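Long-range contact in thymidylate synthase (Enterobacteria phage T4, PDB 1TIS), which catalyses the reductive methylation of dUMP to dTMP, using methylenetetrahydrofolate as both carbon donor and reductant, and works as a homodimer: residues Ile122-Lys130 / Tyr251-Lys259. Residues are numbered along the deposited sequence; the frame is centred on the assembly and turned at random.
Sequences IIEVIDRIK and YLSTKEQLK
Thr254 packs as a knob into a hole on the face of helix 121-131 of the thymidylate synthase fold, its side chain lying among Ile123, Ile126, Asp127 and Lys130. The knob comes from the first turn of helix 254-262, just after the N-cap residue Ser253, and the short helical segments cross at 123°, with axes 9.6 Å apart at closest approach.

Two polar bonds meet at Thr254 OG1. It donates to Asp127 OD1 at 2.8 Å, meeting that oxygen nearly along its C-O axis, and accepts from Lys130 NZ, also at 2.8 Å. Two bonds thus hold the hydroxyl, one given to the carboxylate and one received from the ammonium. Two further polar pairs lie beside it. Lys130 bends at chi2 (-66°) and again at chi4, which carries its ammonium past the threonine to a weak bond with Gln257 OE1. The amide of Gln257 is steadied at its other end, where NE2 donates to the backbone oxygens of Phe249 and Met201. Lys255 adds a long salt bridge, its NZ 3.9 Å from Asp127 OD1, so the carboxylate probably tempers the like charges of the two lysines.

The apolar contacts centre on Leu258 and the isoleucines. Leu258 CD1 packs 3.8 Å from Ile122 CG2, the two side chains crossing at about a right angle, and also touches Ile123 CG1. Arg114 of helix 109-114 lies against all three residues, while Met201 of helix 184-202 covers Ile126 and Thr254. The end of Ile123 reaches across to the other helix, its CD1 3.7 Å from Lys255 CA. The methyl CG2 of Thr254, anti to the backbone N, lies against Ile126 CG2 and 3.5 Å from the carbonyl oxygen of Ile123.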
# COMPACT_ATOMS: atom_id res chain seq x y z
N ILE A 122 -1.41 11.41 13.15
CA ILE A 122 -1.35 10.40 14.22
C ILE A 122 -2.54 10.74 15.08
O ILE A 122 -3.51 10.00 15.14
CB ILE A 122 -0.07 10.43 15.14
CG1 ILE A 122 1.06 9.67 14.43
CG2 ILE A 122 -0.31 9.77 16.52
CD1 ILE A 122 0.80 8.14 14.29
N ILE A 123 -2.53 11.89 15.71
CA ILE A 123 -3.62 12.29 16.56
C ILE A 123 -4.97 12.09 15.92
O ILE A 123 -5.83 11.61 16.65
CB ILE A 123 -3.37 13.75 16.97
CG1 ILE A 123 -2.86 13.58 18.37
CG2 ILE A 123 -4.54 14.71 16.79
CD1 ILE A 123 -2.42 14.90 18.99
N GLU A 124 -5.21 12.30 14.63
CA GLU A 124 -6.58 12.11 14.27
C GLU A 124 -6.99 10.70 13.81
O GLU A 124 -8.18 10.33 13.72
CB GLU A 124 -6.89 13.18 13.28
CG GLU A 124 -6.45 12.84 11.89
CD GLU A 124 -7.62 13.07 10.97
OE1 GLU A 124 -8.56 12.26 10.98
OE2 GLU A 124 -7.60 14.09 10.27
N VAL A 125 -6.04 9.82 13.56
CA VAL A 125 -6.37 8.47 13.14
C VAL A 125 -6.64 7.70 14.41
O VAL A 125 -7.27 6.65 14.36
CB VAL A 125 -5.19 7.78 12.34
CG1 VAL A 125 -4.06 7.07 13.17
CG2 VAL A 125 -5.93 6.79 11.45
N ILE A 126 -6.17 8.14 15.57
CA ILE A 126 -6.48 7.41 16.76
C ILE A 126 -7.87 7.82 17.16
O ILE A 126 -8.55 7.02 17.76
CB ILE A 126 -5.39 7.69 17.77
CG1 ILE A 126 -4.13 6.98 17.21
CG2 ILE A 126 -5.80 7.25 19.17
CD1 ILE A 126 -2.77 7.02 17.91
N ASP A 127 -8.40 9.00 16.79
CA ASP A 127 -9.80 9.30 17.01
C ASP A 127 -10.68 8.42 16.12
O ASP A 127 -11.50 7.74 16.74
CB ASP A 127 -10.09 10.77 16.72
CG ASP A 127 -9.42 11.76 17.68
OD1 ASP A 127 -9.06 11.37 18.79
OD2 ASP A 127 -9.28 12.94 17.32
N ARG A 128 -10.61 8.28 14.77
CA ARG A 128 -11.48 7.36 14.01
C ARG A 128 -11.62 6.01 14.67
O ARG A 128 -12.76 5.57 14.82
CB ARG A 128 -11.00 7.07 12.59
CG ARG A 128 -10.84 8.34 11.77
CD ARG A 128 -11.11 8.19 10.25
NE ARG A 128 -12.53 8.26 9.87
CZ ARG A 128 -12.98 9.10 8.93
NH1 ARG A 128 -12.17 9.88 8.22
NH2 ARG A 128 -14.28 9.15 8.67
N ILE A 129 -10.54 5.40 15.18
CA ILE A 129 -10.57 4.13 15.89
C ILE A 129 -11.38 4.28 17.16
O ILE A 129 -12.17 3.41 17.53
CB ILE A 129 -9.23 3.62 16.41
CG1 ILE A 129 -8.01 3.97 15.53
CG2 ILE A 129 -9.46 2.12 16.60
CD1 ILE A 129 -7.71 3.20 14.23
N LYS A 130 -11.18 5.38 17.87
CA LYS A 130 -11.92 5.64 19.09
C LYS A 130 -13.40 5.89 18.80
O LYS A 130 -14.26 5.74 19.68
CB LYS A 130 -11.48 6.90 19.83
CG LYS A 130 -10.07 7.16 20.29
CD LYS A 130 -9.60 6.23 21.37
CE LYS A 130 -8.32 6.84 21.85
NZ LYS A 130 -8.60 8.04 22.61
N TYR A 251 -8.48 6.58 29.41
CA TYR A 251 -9.64 7.45 29.35
C TYR A 251 -9.20 8.84 28.87
O TYR A 251 -10.02 9.72 28.52
CB TYR A 251 -10.30 7.52 30.78
CG TYR A 251 -10.49 6.18 31.53
CD1 TYR A 251 -11.49 5.26 31.20
CD2 TYR A 251 -9.60 5.88 32.56
CE1 TYR A 251 -11.59 4.04 31.87
CE2 TYR A 251 -9.71 4.66 33.23
CZ TYR A 251 -10.69 3.75 32.90
OH TYR A 251 -10.77 2.57 33.64
N LEU A 252 -7.86 9.04 28.79
CA LEU A 252 -7.36 10.38 28.53
C LEU A 252 -7.66 10.74 27.10
O LEU A 252 -7.77 9.83 26.29
CB LEU A 252 -5.85 10.46 28.80
CG LEU A 252 -5.33 10.30 30.25
CD1 LEU A 252 -3.88 10.76 30.43
CD2 LEU A 252 -6.17 11.19 31.12
N SER A 253 -7.84 12.04 26.80
CA SER A 253 -8.13 12.46 25.44
C SER A 253 -6.98 12.13 24.54
O SER A 253 -5.84 12.29 25.00
CB SER A 253 -8.38 13.94 25.42
OG SER A 253 -7.36 14.69 26.04
N THR A 254 -7.18 11.65 23.31
CA THR A 254 -6.10 11.27 22.37
C THR A 254 -4.86 12.15 22.32
O THR A 254 -3.71 11.70 22.36
CB THR A 254 -6.74 11.17 21.01
OG1 THR A 254 -7.91 10.39 21.17
CG2 THR A 254 -5.83 10.57 19.99
N LYS A 255 -5.16 13.43 22.34
CA LYS A 255 -4.08 14.40 22.29
C LYS A 255 -3.24 14.38 23.60
O LYS A 255 -2.03 14.62 23.62
CB LYS A 255 -4.69 15.79 22.01
CG LYS A 255 -5.95 15.86 21.12
CD LYS A 255 -7.19 16.09 22.03
CE LYS A 255 -8.52 15.52 21.54
NZ LYS A 255 -8.54 14.07 21.61
N GLU A 256 -3.85 14.04 24.74
CA GLU A 256 -3.24 13.93 26.05
C GLU A 256 -2.55 12.58 26.32
O GLU A 256 -1.62 12.43 27.15
CB GLU A 256 -4.36 14.21 27.00
CG GLU A 256 -3.97 14.52 28.39
CD GLU A 256 -2.86 15.55 28.42
OE1 GLU A 256 -3.12 16.71 28.11
OE2 GLU A 256 -1.74 15.14 28.74
N GLN A 257 -3.02 11.58 25.56
CA GLN A 257 -2.47 10.23 25.57
C GLN A 257 -1.13 10.16 24.85
O GLN A 257 -0.23 9.45 25.34
CB GLN A 257 -3.40 9.23 24.90
CG GLN A 257 -4.74 9.01 25.58
CD GLN A 257 -5.52 7.86 24.95
OE1 GLN A 257 -5.62 7.82 23.74
NE2 GLN A 257 -6.05 6.88 25.68
N LEU A 258 -0.92 10.81 23.68
CA LEU A 258 0.41 10.82 23.08
C LEU A 258 1.32 11.63 24.00
O LEU A 258 2.47 11.25 24.18
CB LEU A 258 0.52 11.53 21.72
CG LEU A 258 0.56 10.93 20.29
CD1 LEU A 258 0.76 12.09 19.33
CD2 LEU A 258 1.71 9.96 20.06
N LYS A 259 0.86 12.72 24.63
CA LYS A 259 1.72 13.58 25.46
C LYS A 259 2.49 12.75 26.47
O LYS A 259 3.71 12.80 26.59
CB LYS A 259 0.83 14.62 26.14
CG LYS A 259 1.51 15.83 26.79
CD LYS A 259 0.58 17.06 26.76
CE LYS A 259 0.28 17.37 25.28
NZ LYS A 259 -0.70 18.42 25.11